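PDB 3MMH: methionine-R-sulfoxide reductase from Neisseria meningitidis, which catalyses the thiol-dependent reduction of free methionine-R-sulfoxide to methionine, using a GAF-type fold. Local coordinates for residues 8-11 against 12-15. Residues are numbered along the deposited sequence; the frame is centred on the assembly and turned at random.
Sequences ASDK and AALY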
ATOM      1  N   ALA A   8      10.077 -13.280  17.565  1.00 14.54           N
ATOM      2  CA  ALA A   8       9.860 -12.725  18.894  1.00 14.12           C
ATOM      3  C   ALA A   8       8.375 -12.726  19.241  1.00 15.30           C
ATOM      4  O   ALA A   8       7.526 -12.505  18.376  1.00 17.78           O
ATOM      5  CB  ALA A   8      10.418 -11.312  18.972  1.00 15.66           C
ATOM      6  N   SER A   9       8.068 -12.976  20.509  1.00 15.30           N
ATOM      7  CA  SER A   9       6.701 -12.972  20.985  1.00 16.24           C
ATOM      8  C   SER A   9       6.334 -11.803  21.871  1.00 14.00           C
ATOM      9  O   SER A   9       5.191 -11.664  22.257  1.00 15.33           O
ATOM     10  CB  SER A   9       6.449 -14.284  21.754  1.00 20.61           C
ATOM     11  OG  SER A   9       7.371 -14.388  22.866  1.00 27.03           O
ATOM     12  N   ASP A  10       7.305 -10.943  22.174  1.00 14.19           N
ATOM     13  CA  ASP A  10       7.126  -9.723  22.934  1.00 13.25           C
ATOM     14  C   ASP A  10       7.312  -8.552  22.009  1.00 11.16           C
ATOM     15  O   ASP A  10       8.211  -8.521  21.162  1.00 12.30           O
ATOM     16  CB  ASP A  10       8.238  -9.672  24.019  1.00 15.64           C
ATOM     17  CG  ASP A  10       8.344  -8.366  24.719  1.00 17.35           C
ATOM     18  OD1 ASP A  10       7.384  -8.073  25.484  1.00 18.74           O
ATOM     19  OD2 ASP A  10       9.267  -7.588  24.394  1.00 17.90           O
ATOM     20  N   LYS A  11       6.461  -7.524  22.199  1.00 10.97           N
ATOM     21  CA  LYS A  11       6.461  -6.365  21.341  1.00 11.10           C
ATOM     22  C   LYS A  11       7.818  -5.737  21.158  1.00 10.03           C
ATOM     23  O   LYS A  11       8.290  -5.470  20.053  1.00 10.64           O
ATOM     24  CB  LYS A  11       5.411  -5.351  21.859  1.00 10.97           C
ATOM     25  CG  LYS A  11       5.275  -4.104  20.982  1.00 12.09           C
ATOM     26  CD  LYS A  11       4.683  -2.887  21.755  1.00 13.70           C
ATOM     27  CE  LYS A  11       3.315  -3.093  22.299  1.00 14.25           C
ATOM     28  NZ  LYS A  11       2.853  -1.835  22.895  1.00 14.25           N
ATOM     29  N   ALA A  12       8.477  -5.367  22.275  1.00 10.89           N
ATOM     30  CA  ALA A  12       9.776  -4.692  22.214  1.00 11.45           C
ATOM     31  C   ALA A  12      10.808  -5.588  21.508  1.00 10.90           C
ATOM     32  O   ALA A  12      11.565  -5.094  20.647  1.00 11.47           O
ATOM     33  CB  ALA A  12      10.227  -4.272  23.615  1.00 13.01           C
ATOM     34  N   ALA A  13      10.848  -6.865  21.849  1.00 11.36           N
ATOM     35  CA  ALA A  13      11.781  -7.762  21.218  1.00 11.91           C
ATOM     36  C   ALA A  13      11.513  -7.827  19.715  1.00 10.59           C
ATOM     37  O   ALA A  13      12.439  -7.956  18.921  1.00 11.69           O
ATOM     38  CB  ALA A  13      11.718  -9.155  21.880  1.00 13.86           C
ATOM     39  N   LEU A  14      10.226  -7.811  19.306  1.00 10.74           N
ATOM     40  CA  LEU A  14       9.913  -7.888  17.891  1.00 10.50           C
ATOM     41  C   LEU A  14      10.386  -6.645  17.146  1.00 10.03           C
ATOM     42  O   LEU A  14      10.923  -6.743  16.055  1.00 10.47           O
ATOM     43  CB  LEU A  14       8.417  -8.172  17.681  1.00 11.02           C
ATOM     44  CG  LEU A  14       8.002  -8.431  16.223  1.00 11.11           C
ATOM     45  CD1 LEU A  14       8.677  -9.603  15.625  1.00 14.00           C
ATOM     46  CD2 LEU A  14       6.477  -8.577  16.147  1.00 12.97           C
ATOM     47  N   TYR A  15      10.216  -5.462  17.726  1.00  9.53           N
ATOM     48  CA  TYR A  15      10.787  -4.274  17.094  1.00  8.84           C
ATOM     49  C   TYR A  15      12.260  -4.440  16.918  1.00 10.81           C
ATOM     50  O   TYR A  15      12.828  -4.057  15.896  1.00 10.41           O
ATOM     51  CB  TYR A  15      10.504  -3.014  17.929  1.00  9.76           C
ATOM     52  CG  TYR A  15       9.141  -2.391  17.720  1.00  9.38           C
ATOM     53  CD1 TYR A  15       8.874  -1.758  16.508  1.00  9.48           C
ATOM     54  CD2 TYR A  15       8.193  -2.342  18.703  1.00  9.60           C
ATOM     55  CE1 TYR A  15       7.676  -1.092  16.321  1.00  9.66           C
ATOM     56  CE2 TYR A  15       6.983  -1.674  18.525  1.00  9.89           C
ATOM     57  CZ  TYR A  15       6.730  -1.057  17.316  1.00  9.77           C
ATOM     58  OH  TYR A  15       5.577  -0.348  17.106  1.00 10.19           O
TER
HETATM   59  O   HOH W   1       7.127  -5.353  25.103  1.00 18.56           O
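Asp10 caps the start of helix 11-27, its carboxylate reaching the amide of Ala13. A chi1 of 169° sets the carboxylate beside the residue's own carbonyl carbon, toward the helix, where Asp10 OD2 accepts from Ala13 N at 3.1 Å; the N-H meets it on the anti side, 27° out of the carboxylate plane. The other oxygen works through water: a molecule donates to Asp10 OD1 at 2.8 Å and accepts from Ala12 N at 3.1 Å. Ala13 N is thus satisfied by the carboxylate itself and Ala12 N by a water that the carboxylate holds. The helical bonding pattern starts with Leu14 N, bonded to Asp10 O at 2.8 Å, and continues with Tyr15 N, bonded to Lys11 O at 3.0 Å. The negative carboxylate also probably gains from the partial positive charge of the helix start. Ahead of the cap, the methyl of Ala8 rests on the turn, its CB 3.8 Å from Ala13 CB and 3.9 Å from Leu14 CB. The Lys11 chain runs alongside the Tyr15 ring in the same direction, Lys11 CG 3.9 Å from Tyr15 CE2, before bending at chi3 (-61°). Their polar ends share Asp145: Lys11 NZ forms salt bridges with it and Asp142, while Tyr15 OH hydrogen-bonds to it. This water-assisted Asp N-cap opens the N-terminal helix, which packs against helices 32-47 and 143-165 of the GAF-family fold.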